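Local coordinates for DNA repair protein PprA (PDB 6MC8) that binds DNA and takes part in the repair of radiation-induced damage and in genome segregation, in a process that involves filament formation, at residues Leu48-Gln53 and Thr70-Leu75; Gly83-Gln88 and Trp140-Glu145; Gly146-Leu151 and Asp167-Trp172; Ala191-Arg196 and Val259-Val264. The protein carries 2 engineered substitutions. One frame throughout, in Å; residues are numbered along the deposited sequence.

Contact 1. Residues Leu48-Gln53 and Thr70-Leu75; sequences LQSDVQ and TQELRL
The carboxylate of Glu72 is met at both oxygens by the turn that precedes helix 52-57, and each oxygen uses its syn lone pair. Ser50 OG donates to Glu72 OE1 (2.5 Å), while the backbone N of Asp51 reaches Glu72 OE2 (2.8 Å) in a nearly straight bond of 169° at the hydrogen. Val52 CG2 lies well out of the carboxylate plane, 3.4 Å from Glu72 OE1, an apolar contact. Glu72 can span the gap because its CG stands anti to the carbonyl carbon (chi1 -68°) and the chain beyond is extended. Ser50 OG has a second task: it accepts a weak capping bond from Val52 N. Nearer the backbone the contact turns apolar. Leu48 lays CD2 against Glu72 CB at 3.7 Å and packs its CG on Leu75 CD2 at 3.8 Å, the two leucines crossing at a slant. An alanine in place of Glu72 would probably leave Ser50 OG and Asp51 N without their acceptors and the turn less firmly fixed to the helix, although the contact of CB with Leu48 would remain. Gln68, one turn earlier, also donates to Glu72 OE2. The contact thus ties the start of helix 52-57 to the middle of helix 62-80, while helix 35-43 covers the site through Phe39 and Ala40, and strand 89-95 packs on Thr70 and Leu73.

Contact 2. Residues Gly83-Gln88 and Trp140-Glu145; sequences GLLHLQ and WGILPE
His86 lays CE1 over one face of the Trp140 indole, 3.3 Å above its plane and offset toward the rim. CE1 lies 3.4 Å from Trp140 CD1, and the two ring planes are inclined by 40°. The imidazole reaches this place because its CG sits between the backbone N and the carbonyl carbon (chi1 66°). A water bonds to His86 ND1 at 2.9 Å and bridges weakly to the carbonyl oxygens of Gly83 and Gly141, so a single water links the two loops here. At the root of the side chain, His86 CB lies 3.3 Å from Gly141 O, and His86 CA makes a CH···O contact of 3.4 Å with Ile142 O. An apolar pair completes the interface: Leu85 and Ile142 run side by side, with Leu85 CB 3.7 Å from Ile142 CG2. Leu84 to Leu87 form a type I turn, which presents Leu85 and His86 together to the other segment. The indole is held elsewhere, by a bond from Trp140 NE1 to Met129 O. Two loops meet here: the one joining helix 62-80 to strand 89-95, and the one leading toward helix 156-163, whose Ile142 also packs on Arg182 and Trp184 of strand 179-186.

Contact 3. Residues Gly146-Leu151 and Asp167-Trp172; sequences GHRVTL and DFETHW
Glu169 meets Val149 and Arg148 with backbone and side chain alike. Its O accepts from Val149 N at 3.0 Å, and its N donates weakly to a water that in turn bonds to His147 O. The side chain, with CG anti to the backbone N, runs alongside that of Arg148, and Glu169 CD lies 3.6 Å from Arg148 CD. The charged ends do not close a salt bridge: Arg148 NH1 stays 4.4 Å from Glu169 OE2, and the guanidinium and carboxylate planes are 54° apart. Next comes Thr170, whose backbone is bridged to that of Val149, a single beta bridge at the edge of the sheet. Its CG2 touches Leu151 CD1 at 3.9 Å, while its OG1 is bonded to Thr183 N of the neighbouring strand. His171 then returns the backbone bond, N to Val149 O at 2.9 Å, and sets its ring across Arg148. Arg148 CB lies over the imidazole face, 3.6 Å from its centroid, a CH-pi contact. The arginine bends at chi3 (-74°), which brings NE back to 3.6 Å from His171 CE1; that carbon stands over one face of the guanidinium. Arg148 NH2 is bonded to Glu139 O, and His147 O also accepts from Arg166 of the second subunit. Chemically, the Glu169 carboxylate is satisfied by the backbone N atoms of Ile142 and Leu143 rather than by the arginine, whose charge would still probably help stabilise it and would be likely to disfavour protonation of the adjoining His171.

Contact 4. Residues Ala191-Arg196 and Val259-Val264; sequences AVEVHR and VSSAVV
His195 CG stands anti to the backbone N (chi1 178°), as does CG of Glu193, whose chain then runs on extended; Ser261 OG, anti to its carbonyl carbon, meets both groups on the same face of the sheet. His195 ND1 donates to Ser261 OG at 2.7 Å, with the oxygen close to the ring plane, and Ser261 OG in turn donates to Glu193 OE2 at 3.0 Å, on that oxygen's anti lone pair. The imidazole also brings CE1 to 3.3 Å from Ser260 OG, which is itself bonded to Trp80 O. Beneath these side chains, strands 191-195 and 261-264 run antiparallel, their axes at 163°. Val192 and Val264 exchange two backbone bonds of 3.1 Å as a hydrogen-bonded pair, and Arg196 N reaches Ser260 O at 2.9 Å just past the strand end. The other face carries Val192, Val194, Ala262 and Val264, and helix 274-304 packs against it. A leucine in place of His195 would probably leave Ser261 OG without its donor, held by its bond to Glu193 OE2 alone among the bonds described here. The polar chain has one direction, from histidine through serine to glutamate. Since Glu193 OE1 is engaged in a salt bridge with Arg182, the carboxylate is probably ionised, which would polarise the serine hydroxyl and strengthen its hold on the histidine N-H within this buried sheet.

Overall arrangement
Contact 4 is buried; contacts 1 and 3 are partly buried, and contact 2 lies at the surface. Contacts 3 and 4 share the four-stranded sheet, contact 3 at outermost strand 168-176 and contact 4 between strand 189-195 and outermost strand 261-267, and meet where Trp172 packs on Glu193 and His195. Contact 2 joins two loops and touches both contacts: Glu169 bonds to the backbone of Ile142 and Leu143, and Leu85 touches Glu193. Contact 1 sets a turn and helix start against a helix through a carboxylate and a leucine pair. Regular backbone pairing dominates contact 4, a single bridge serves contact 3, and contact 2 depends on rings, aliphatic packing and water. Only contacts 2 and 3 touch the second subunit.

Contact 1. Residues Leu48-Gln53 and Thr70-Leu75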
loop_
_atom_site.group_PDB
_atom_site.type_symbol
_atom_site.label_atom_id
_atom_site.label_comp_id
_atom_site.label_asym_id
_atom_site.label_seq_id
_atom_site.Cartn_x
_atom_site.Cartn_y
_atom_site.Cartn_z
ATOM N N LEU A 48 4.159 32.103 -2.360
ATOM C CA LEU A 48 5.509 31.805 -1.913
ATOM C C LEU A 48 6.415 33.017 -2.068
ATOM O O LEU A 48 6.302 33.777 -3.031
ATOM C CB LEU A 48 6.098 30.641 -2.707
ATOM C CG LEU A 48 5.738 29.191 -2.396
ATOM C CD1 LEU A 48 4.367 28.800 -2.903
ATOM C CD2 LEU A 48 6.785 28.301 -2.987
ATOM N N GLN A 49 7.324 33.158 -1.127
ATOM C CA GLN A 49 8.429 34.123 -1.260
ATOM C C GLN A 49 9.631 33.244 -1.592
ATOM O O GLN A 49 10.089 32.548 -0.748
ATOM C CB GLN A 49 8.582 34.956 0.001
ATOM C CG GLN A 49 7.699 36.181 0.030
ATOM C CD GLN A 49 7.706 36.786 1.394
ATOM O OE1 GLN A 49 7.712 36.080 2.372
ATOM N NE2 GLN A 49 7.724 38.096 1.477
ATOM N N SER A 50 10.120 33.314 -2.816
ATOM C CA SER A 50 11.137 32.393 -3.304
ATOM C C SER A 50 12.502 32.720 -2.716
ATOM O O SER A 50 12.871 33.885 -2.561
ATOM C CB SER A 50 11.201 32.435 -4.829
ATOM O OG SER A 50 12.168 31.537 -5.331
ATOM N N ASP A 51 13.253 31.674 -2.389
ATOM C CA ASP A 51 14.573 31.803 -1.796
ATOM C C ASP A 51 15.700 31.538 -2.781
ATOM O O ASP A 51 16.864 31.546 -2.377
ATOM C CB ASP A 51 14.710 30.849 -0.605
ATOM C CG ASP A 51 13.876 31.267 0.577
ATOM O OD1 ASP A 51 13.661 32.477 0.762
ATOM O OD2 ASP A 51 13.434 30.383 1.327
ATOM N N VAL A 52 15.389 31.320 -4.060
ATOM C CA VAL A 52 16.377 30.777 -4.989
ATOM C C VAL A 52 17.391 31.845 -5.388
ATOM O O VAL A 52 18.588 31.565 -5.521
ATOM C CB VAL A 52 15.668 30.169 -6.213
ATOM C CG1 VAL A 52 16.665 29.522 -7.148
ATOM C CG2 VAL A 52 14.634 29.166 -5.770
ATOM N N GLN A 53 16.931 33.085 -5.565
ATOM C CA GLN A 53 17.844 34.184 -5.858
ATOM C C GLN A 53 18.759 34.472 -4.671
ATOM O O GLN A 53 19.932 34.814 -4.851
ATOM C CB GLN A 53 17.051 35.434 -6.239
ATOM C CG GLN A 53 17.897 36.609 -6.701
ATOM C CD GLN A 53 18.605 36.345 -8.014
ATOM O OE1 GLN A 53 19.799 36.064 -8.047
ATOM N NE2 GLN A 53 17.869 36.454 -9.108
ATOM N N THR A 70 12.747 22.872 -7.039
ATOM C CA THR A 70 11.855 21.715 -6.941
ATOM C C THR A 70 10.973 21.849 -5.713
ATOM O O THR A 70 9.857 21.488 -5.795
ATOM C CB THR A 70 12.693 20.444 -6.931
ATOM O OG1 THR A 70 13.368 20.468 -8.175
ATOM C CG2 THR A 70 11.883 19.184 -6.797
ATOM N N GLN A 71 11.527 22.325 -4.613
ATOM C CA GLN A 71 10.754 22.458 -3.369
ATOM C C GLN A 71 9.664 23.495 -3.573
ATOM O O GLN A 71 8.567 23.226 -3.192
ATOM C CB GLN A 71 11.674 22.742 -2.188
ATOM C CG GLN A 71 10.935 23.077 -0.909
ATOM C CD GLN A 71 11.803 23.428 0.270
ATOM O OE1 GLN A 71 11.944 24.567 0.650
ATOM N NE2 GLN A 71 12.393 22.431 0.884
ATOM N N GLU A 72 9.985 24.588 -4.245
ATOM C CA GLU A 72 9.025 25.668 -4.408
ATOM C C GLU A 72 8.001 25.345 -5.488
ATOM O O GLU A 72 6.852 25.789 -5.410
ATOM C CB GLU A 72 9.765 26.965 -4.715
ATOM C CG GLU A 72 10.588 27.462 -3.548
ATOM C CD GLU A 72 11.358 28.720 -3.864
ATOM O OE1 GLU A 72 11.363 29.139 -5.034
ATOM O OE2 GLU A 72 11.961 29.297 -2.939
ATOM N N LEU A 73 8.401 24.569 -6.498
ATOM C CA LEU A 73 7.464 24.138 -7.530
ATOM C C LEU A 73 6.441 23.155 -6.978
ATOM O O LEU A 73 5.269 23.189 -7.366
ATOM C CB LEU A 73 8.227 23.515 -8.694
ATOM C CG LEU A 73 7.446 22.992 -9.899
ATOM C CD1 LEU A 73 6.786 24.109 -10.677
ATOM C CD2 LEU A 73 8.348 22.173 -10.784
ATOM N N ARG A 74 6.860 22.275 -6.069
ATOM C CA ARG A 74 5.929 21.319 -5.482
ATOM C C ARG A 74 4.990 21.996 -4.494
ATOM O O ARG A 74 3.834 21.587 -4.353
ATOM C CB ARG A 74 6.699 20.183 -4.811
ATOM C CG ARG A 74 7.380 19.246 -5.785
ATOM C CD ARG A 74 8.260 18.244 -5.073
ATOM N NE ARG A 74 8.945 17.375 -6.019
ATOM C CZ ARG A 74 9.902 16.516 -5.692
ATOM N NH1 ARG A 74 10.314 16.424 -4.438
ATOM N NH2 ARG A 74 10.467 15.770 -6.627
ATOM N N LEU A 75 5.461 23.035 -3.806
ATOM C CA LEU A 75 4.583 23.780 -2.914
ATOM C C LEU A 75 3.595 24.626 -3.707
ATOM O O LEU A 75 2.454 24.827 -3.281
ATOM C CB LEU A 75 5.409 24.644 -1.961
ATOM C CG LEU A 75 4.632 25.420 -0.894
ATOM C CD1 LEU A 75 3.840 24.467 -0.019
ATOM C CD2 LEU A 75 5.556 26.263 -0.051
#

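Contact 2. Residues Gly83-Gln88 and Trp140-Glu145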
loop_
_atom_site.group_PDB
_atom_site.type_symbol
_atom_site.label_atom_id
_atom_site.label_comp_id
_atom_site.label_asym_id
_atom_site.label_seq_id
_atom_site.Cartn_x
_atom_site.Cartn_y
_atom_site.Cartn_z
ATOM N N GLY A 83 -4.595 19.146 -9.852
ATOM C CA GLY A 83 -4.856 17.723 -9.899
ATOM C C GLY A 83 -3.711 16.930 -10.483
ATOM O O GLY A 83 -3.942 15.949 -11.197
ATOM N N LEU A 84 -2.476 17.337 -10.196
ATOM C CA LEU A 84 -1.289 16.698 -10.740
ATOM C C LEU A 84 -0.435 16.101 -9.629
ATOM O O LEU A 84 0.783 15.995 -9.758
ATOM C CB LEU A 84 -0.480 17.692 -11.568
ATOM C CG LEU A 84 -1.260 18.396 -12.680
ATOM C CD1 LEU A 84 -0.378 19.364 -13.452
ATOM C CD2 LEU A 84 -1.942 17.416 -13.602
ATOM N N LEU A 85 -1.077 15.713 -8.525
ATOM C CA LEU A 85 -0.376 15.144 -7.381
ATOM C C LEU A 85 0.103 13.723 -7.636
ATOM O O LEU A 85 0.983 13.240 -6.920
ATOM C CB LEU A 85 -1.287 15.185 -6.156
ATOM C CG LEU A 85 -1.592 16.583 -5.628
ATOM C CD1 LEU A 85 -2.684 16.549 -4.580
ATOM C CD2 LEU A 85 -0.334 17.183 -5.053
ATOM N N HIS A 86 -0.459 13.047 -8.634
ATOM C CA HIS A 86 0.017 11.743 -9.069
ATOM C C HIS A 86 1.258 11.832 -9.943
ATOM O O HIS A 86 1.852 10.795 -10.254
ATOM C CB HIS A 86 -1.091 11.017 -9.829
ATOM C CG HIS A 86 -1.463 11.675 -11.117
ATOM N ND1 HIS A 86 -2.232 12.814 -11.175
ATOM C CD2 HIS A 86 -1.178 11.348 -12.399
ATOM C CE1 HIS A 86 -2.395 13.168 -12.435
ATOM N NE2 HIS A 86 -1.767 12.293 -13.198
ATOM N N LEU A 87 1.654 13.030 -10.348
ATOM C CA LEU A 87 2.859 13.257 -11.124
ATOM C C LEU A 87 3.949 13.809 -10.215
ATOM O O LEU A 87 3.676 14.410 -9.175
ATOM C CB LEU A 87 2.590 14.230 -12.274
ATOM C CG LEU A 87 1.506 13.823 -13.273
ATOM C CD1 LEU A 87 1.247 14.938 -14.265
ATOM C CD2 LEU A 87 1.862 12.536 -13.986
ATOM N N GLN A 88 5.195 13.595 -10.619
ATOM C CA GLN A 88 6.348 14.080 -9.875
ATOM C C GLN A 88 6.914 15.309 -10.569
ATOM O O GLN A 88 7.272 15.253 -11.747
ATOM C CB GLN A 88 7.410 12.988 -9.750
ATOM C CG GLN A 88 8.621 13.386 -8.935
ATOM C CD GLN A 88 9.571 12.230 -8.698
ATOM O OE1 GLN A 88 9.324 11.108 -9.134
ATOM N NE2 GLN A 88 10.669 12.499 -8.005
ATOM N N TRP A 140 -8.398 12.456 -11.226
ATOM C CA TRP A 140 -7.265 11.578 -10.983
ATOM C C TRP A 140 -7.170 11.218 -9.509
ATOM O O TRP A 140 -7.475 12.029 -8.632
ATOM C CB TRP A 140 -5.938 12.219 -11.398
ATOM C CG TRP A 140 -5.738 12.557 -12.841
ATOM C CD1 TRP A 140 -5.558 13.797 -13.365
ATOM C CD2 TRP A 140 -5.732 11.651 -13.947
ATOM N NE1 TRP A 140 -5.400 13.722 -14.720
ATOM C CE2 TRP A 140 -5.510 12.414 -15.106
ATOM C CE3 TRP A 140 -5.882 10.270 -14.071
ATOM C CZ2 TRP A 140 -5.443 11.845 -16.371
ATOM C CZ3 TRP A 140 -5.811 9.708 -15.325
ATOM C CH2 TRP A 140 -5.595 10.493 -16.458
ATOM N N GLY A 141 -6.744 9.991 -9.244
ATOM C CA GLY A 141 -6.289 9.645 -7.923
ATOM C C GLY A 141 -4.858 10.093 -7.698
ATOM O O GLY A 141 -4.044 10.148 -8.613
ATOM N N ILE A 142 -4.562 10.432 -6.446
ATOM C CA ILE A 142 -3.215 10.851 -6.078
ATOM C C ILE A 142 -2.280 9.650 -6.046
ATOM O O ILE A 142 -1.170 9.683 -6.587
ATOM C CB ILE A 142 -3.251 11.579 -4.726
ATOM C CG1 ILE A 142 -4.175 12.783 -4.831
ATOM C CG2 ILE A 142 -1.861 11.991 -4.301
ATOM C CD1 ILE A 142 -4.517 13.382 -3.531
ATOM N N LEU A 143 -2.725 8.572 -5.422
ATOM C CA LEU A 143 -2.012 7.311 -5.411
ATOM C C LEU A 143 -2.120 6.651 -6.783
ATOM O O LEU A 143 -2.855 7.121 -7.654
ATOM C CB LEU A 143 -2.588 6.428 -4.305
ATOM C CG LEU A 143 -2.417 6.912 -2.871
ATOM C CD1 LEU A 143 -3.045 5.916 -1.935
ATOM C CD2 LEU A 143 -0.962 7.119 -2.543
ATOM N N PRO A 144 -1.383 5.563 -7.030
ATOM C CA PRO A 144 -1.672 4.747 -8.213
ATOM C C PRO A 144 -3.067 4.141 -8.168
ATOM O O PRO A 144 -3.732 4.119 -7.129
ATOM C CB PRO A 144 -0.592 3.666 -8.167
ATOM C CG PRO A 144 0.535 4.325 -7.503
ATOM C CD PRO A 144 -0.059 5.220 -6.471
ATOM N N GLU A 145 -3.498 3.654 -9.334
ATOM C CA GLU A 145 -4.890 3.282 -9.567
ATOM C C GLU A 145 -5.317 2.136 -8.669
ATOM O O GLU A 145 -4.792 1.025 -8.758
ATOM C CB GLU A 145 -5.102 2.912 -11.037
ATOM C CG GLU A 145 -6.562 2.675 -11.399
ATOM C CD GLU A 145 -6.774 2.405 -12.879
ATOM O OE1 GLU A 145 -5.779 2.356 -13.629
ATOM O OE2 GLU A 145 -7.939 2.251 -13.296
HETATM O O HOH W 1 -3.964 13.426 -8.954
#

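Contact 3. Residues Gly146-Leu151 and Asp167-Trp172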
loop_
_atom_site.group_PDB
_atom_site.type_symbol
_atom_site.label_atom_id
_atom_site.label_comp_id
_atom_site.label_asym_id
_atom_site.label_seq_id
_atom_site.Cartn_x
_atom_site.Cartn_y
_atom_site.Cartn_z
ATOM N N GLY A 146 -6.251 2.438 -7.782
ATOM C CA GLY A 146 -6.697 1.482 -6.800
ATOM C C GLY A 146 -7.984 1.953 -6.173
ATOM O O GLY A 146 -8.667 2.832 -6.698
ATOM N N HIS A 147 -8.308 1.352 -5.036
ATOM C CA HIS A 147 -9.559 1.652 -4.360
ATOM C C HIS A 147 -9.472 3.004 -3.669
ATOM O O HIS A 147 -8.592 3.230 -2.836
ATOM C CB HIS A 147 -9.889 0.565 -3.347
ATOM C CG HIS A 147 -11.186 0.781 -2.639
ATOM N ND1 HIS A 147 -12.405 0.527 -3.228
ATOM C CD2 HIS A 147 -11.458 1.251 -1.401
ATOM C CE1 HIS A 147 -13.370 0.814 -2.376
ATOM N NE2 HIS A 147 -12.823 1.258 -1.260
ATOM N N ARG A 148 -10.386 3.900 -4.014
ATOM C CA ARG A 148 -10.552 5.146 -3.289
ATOM C C ARG A 148 -11.817 5.079 -2.447
ATOM O O ARG A 148 -12.815 4.483 -2.859
ATOM C CB ARG A 148 -10.577 6.345 -4.237
ATOM C CG ARG A 148 -9.206 6.662 -4.805
ATOM C CD ARG A 148 -9.197 7.926 -5.630
ATOM N NE ARG A 148 -9.835 7.784 -6.931
ATOM C CZ ARG A 148 -10.114 8.809 -7.725
ATOM N NH1 ARG A 148 -9.836 10.041 -7.334
ATOM N NH2 ARG A 148 -10.684 8.607 -8.901
ATOM N N VAL A 149 -11.760 5.679 -1.265
ATOM C CA VAL A 149 -12.809 5.527 -0.266
ATOM C C VAL A 149 -13.925 6.519 -0.551
ATOM O O VAL A 149 -13.678 7.715 -0.738
ATOM C CB VAL A 149 -12.240 5.731 1.148
ATOM C CG1 VAL A 149 -13.320 5.566 2.208
ATOM C CG2 VAL A 149 -11.097 4.789 1.395
ATOM N N THR A 150 -15.158 6.025 -0.582
ATOM C CA THR A 150 -16.340 6.879 -0.592
ATOM C C THR A 150 -16.739 7.100 0.862
ATOM O O THR A 150 -17.286 6.208 1.511
ATOM C CB THR A 150 -17.467 6.248 -1.400
ATOM O OG1 THR A 150 -17.031 6.037 -2.746
ATOM C CG2 THR A 150 -18.673 7.157 -1.418
ATOM N N LEU A 151 -16.450 8.288 1.379
ATOM C CA LEU A 151 -16.703 8.567 2.784
ATOM C C LEU A 151 -18.184 8.814 3.037
ATOM O O LEU A 151 -18.793 9.701 2.433
ATOM C CB LEU A 151 -15.877 9.768 3.243
ATOM C CG LEU A 151 -14.364 9.588 3.385
ATOM C CD1 LEU A 151 -13.693 10.914 3.648
ATOM C CD2 LEU A 151 -14.057 8.631 4.509
ATOM N N ASP A 167 -1.117 2.574 2.992
ATOM C CA ASP A 167 -1.573 3.512 1.969
ATOM C C ASP A 167 -3.070 3.406 1.700
ATOM O O ASP A 167 -3.608 2.321 1.486
ATOM C CB ASP A 167 -0.834 3.286 0.650
ATOM C CG ASP A 167 0.653 3.498 0.765
ATOM O OD1 ASP A 167 1.102 4.097 1.758
ATOM O OD2 ASP A 167 1.371 3.108 -0.175
ATOM N N PHE A 168 -3.748 4.548 1.760
ATOM C CA PHE A 168 -5.165 4.642 1.453
ATOM C C PHE A 168 -5.398 5.999 0.809
ATOM O O PHE A 168 -4.530 6.868 0.853
ATOM C CB PHE A 168 -6.044 4.465 2.707
ATOM C CG PHE A 168 -6.001 5.628 3.663
ATOM C CD1 PHE A 168 -4.981 5.746 4.588
ATOM C CD2 PHE A 168 -7.012 6.582 3.669
ATOM C CE1 PHE A 168 -4.949 6.814 5.466
ATOM C CE2 PHE A 168 -6.975 7.644 4.540
ATOM C CZ PHE A 168 -5.946 7.757 5.442
ATOM N N GLU A 169 -6.553 6.170 0.188
ATOM C CA GLU A 169 -6.830 7.497 -0.398
ATOM C C GLU A 169 -8.333 7.676 -0.409
ATOM O O GLU A 169 -9.016 6.777 -0.775
ATOM C CB GLU A 169 -6.372 7.586 -1.847
ATOM C CG GLU A 169 -6.714 8.893 -2.492
ATOM C CD GLU A 169 -6.223 9.014 -3.902
ATOM O OE1 GLU A 169 -5.566 8.068 -4.381
ATOM O OE2 GLU A 169 -6.494 10.054 -4.533
ATOM N N THR A 170 -8.810 8.806 0.050
ATOM C CA THR A 170 -10.263 9.065 -0.012
ATOM C C THR A 170 -10.608 9.853 -1.268
ATOM O O THR A 170 -9.752 10.488 -1.863
ATOM C CB THR A 170 -10.842 9.737 1.229
ATOM O OG1 THR A 170 -10.410 11.078 1.278
ATOM C CG2 THR A 170 -10.428 9.089 2.515
ATOM N N HIS A 171 -11.866 9.733 -1.657
ATOM C CA HIS A 171 -12.509 10.508 -2.735
ATOM C C HIS A 171 -12.876 11.868 -2.155
ATOM O O HIS A 171 -12.855 12.064 -0.970
ATOM C CB HIS A 171 -13.802 9.837 -3.220
ATOM C CG HIS A 171 -13.704 8.774 -4.264
ATOM N ND1 HIS A 171 -13.310 9.017 -5.530
ATOM C CD2 HIS A 171 -14.047 7.481 -4.247
ATOM C CE1 HIS A 171 -13.355 7.915 -6.216
ATOM N NE2 HIS A 171 -13.792 6.980 -5.467
ATOM N N TRP A 172 -13.256 12.794 -2.999
ATOM C CA TRP A 172 -13.672 14.107 -2.531
ATOM C C TRP A 172 -14.921 13.993 -1.668
ATOM O O TRP A 172 -15.852 13.250 -1.983
ATOM C CB TRP A 172 -13.953 15.035 -3.709
ATOM C CG TRP A 172 -12.769 15.439 -4.521
ATOM C CD1 TRP A 172 -12.442 15.002 -5.764
ATOM C CD2 TRP A 172 -11.749 16.362 -4.142
ATOM N NE1 TRP A 172 -11.291 15.605 -6.192
ATOM C CE2 TRP A 172 -10.842 16.443 -5.209
ATOM C CE3 TRP A 172 -11.514 17.128 -3.000
ATOM C CZ2 TRP A 172 -9.725 17.264 -5.173
ATOM C CZ3 TRP A 172 -10.408 17.932 -2.964
ATOM C CH2 TRP A 172 -9.523 17.996 -4.044
HETATM O O HOH W 2 -8.150 3.246 -0.058
#

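Contact 4. Residues Ala191-Arg196 and Val259-Val264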
loop_
_atom_site.group_PDB
_atom_site.type_symbol
_atom_site.label_atom_id
_atom_site.label_comp_id
_atom_site.label_asym_id
_atom_site.label_seq_id
_atom_site.Cartn_x
_atom_site.Cartn_y
_atom_site.Cartn_z
ATOM N N ALA A 191 -1.529 12.801 4.534
ATOM C CA ALA A 191 -1.743 14.072 3.867
ATOM C C ALA A 191 -3.227 14.352 3.707
ATOM O O ALA A 191 -4.039 13.429 3.620
ATOM C CB ALA A 191 -1.056 14.091 2.514
ATOM N N VAL A 192 -3.574 15.634 3.673
ATOM C CA VAL A 192 -4.949 16.074 3.497
ATOM C C VAL A 192 -4.952 17.306 2.597
ATOM O O VAL A 192 -4.093 18.187 2.724
ATOM C CB VAL A 192 -5.643 16.327 4.857
ATOM C CG1 VAL A 192 -4.903 17.337 5.699
ATOM C CG2 VAL A 192 -7.085 16.756 4.674
ATOM N N GLU A 193 -5.869 17.327 1.636
ATOM C CA GLU A 193 -6.037 18.437 0.713
ATOM C C GLU A 193 -7.372 19.101 0.998
ATOM O O GLU A 193 -8.368 18.416 1.228
ATOM C CB GLU A 193 -5.981 17.961 -0.740
ATOM C CG GLU A 193 -6.101 19.068 -1.770
ATOM C CD GLU A 193 -6.063 18.554 -3.185
ATOM O OE1 GLU A 193 -5.980 17.328 -3.373
ATOM O OE2 GLU A 193 -6.114 19.376 -4.115
ATOM N N VAL A 194 -7.383 20.428 1.005
ATOM C CA VAL A 194 -8.596 21.224 1.121
ATOM C C VAL A 194 -8.683 22.110 -0.111
ATOM O O VAL A 194 -7.764 22.885 -0.387
ATOM C CB VAL A 194 -8.595 22.049 2.419
ATOM C CG1 VAL A 194 -9.674 23.080 2.396
ATOM C CG2 VAL A 194 -8.798 21.142 3.606
ATOM N N HIS A 195 -9.782 21.994 -0.850
ATOM C CA HIS A 195 -9.899 22.564 -2.185
ATOM C C HIS A 195 -11.146 23.426 -2.311
ATOM O O HIS A 195 -12.257 22.955 -2.064
ATOM C CB HIS A 195 -9.943 21.455 -3.226
ATOM C CG HIS A 195 -10.100 21.940 -4.629
ATOM N ND1 HIS A 195 -9.064 22.489 -5.349
ATOM C CD2 HIS A 195 -11.174 21.950 -5.450
ATOM C CE1 HIS A 195 -9.493 22.818 -6.552
ATOM N NE2 HIS A 195 -10.771 22.504 -6.638
ATOM N N ARG A 196 -10.957 24.675 -2.717
ATOM C CA ARG A 196 -12.053 25.538 -3.154
ATOM C C ARG A 196 -11.728 25.982 -4.572
ATOM O O ARG A 196 -10.646 26.561 -4.793
ATOM C CB ARG A 196 -12.248 26.742 -2.240
ATOM C CG ARG A 196 -13.488 27.542 -2.595
ATOM C CD ARG A 196 -13.638 28.804 -1.780
ATOM N NE ARG A 196 -13.853 28.545 -0.367
ATOM C CZ ARG A 196 -12.982 28.861 0.580
ATOM N NH1 ARG A 196 -11.840 29.439 0.257
ATOM N NH2 ARG A 196 -13.253 28.597 1.845
ATOM N N VAL A 259 -4.713 30.219 -6.812
ATOM C CA VAL A 259 -4.708 29.317 -5.666
ATOM C C VAL A 259 -6.085 28.694 -5.515
ATOM O O VAL A 259 -7.088 29.402 -5.397
ATOM C CB VAL A 259 -4.299 30.054 -4.381
ATOM C CG1 VAL A 259 -4.510 29.172 -3.167
ATOM C CG2 VAL A 259 -2.863 30.457 -4.453
ATOM N N SER A 260 -6.133 27.363 -5.513
ATOM C CA SER A 260 -7.374 26.645 -5.284
ATOM C C SER A 260 -7.280 25.568 -4.213
ATOM O O SER A 260 -8.322 25.084 -3.767
ATOM C CB SER A 260 -7.880 26.005 -6.586
ATOM O OG SER A 260 -7.026 24.967 -7.015
ATOM N N SER A 261 -6.085 25.185 -3.778
ATOM C CA SER A 261 -5.953 24.133 -2.786
ATOM C C SER A 261 -4.921 24.520 -1.736
ATOM O O SER A 261 -4.256 25.550 -1.831
ATOM C CB SER A 261 -5.572 22.792 -3.425
ATOM O OG SER A 261 -6.613 22.297 -4.239
ATOM N N ALA A 262 -4.826 23.677 -0.713
ATOM C CA ALA A 262 -3.800 23.750 0.312
ATOM C C ALA A 262 -3.625 22.360 0.898
ATOM O O ALA A 262 -4.605 21.703 1.252
ATOM C CB ALA A 262 -4.160 24.754 1.411
ATOM N N VAL A 263 -2.377 21.909 0.988
ATOM C CA VAL A 263 -2.058 20.549 1.402
ATOM C C VAL A 263 -1.211 20.598 2.667
ATOM O O VAL A 263 -0.218 21.329 2.730
ATOM C CB VAL A 263 -1.329 19.781 0.279
ATOM C CG1 VAL A 263 -0.990 18.370 0.717
ATOM C CG2 VAL A 263 -2.162 19.758 -0.986
ATOM N N VAL A 264 -1.607 19.824 3.675
ATOM C CA VAL A 264 -0.829 19.640 4.895
ATOM C C VAL A 264 -0.407 18.180 4.972
ATOM O O VAL A 264 -1.235 17.280 4.800
ATOM C CB VAL A 264 -1.623 20.059 6.145
ATOM C CG1 VAL A 264 -0.835 19.775 7.406
ATOM C CG2 VAL A 264 -1.956 21.523 6.084
#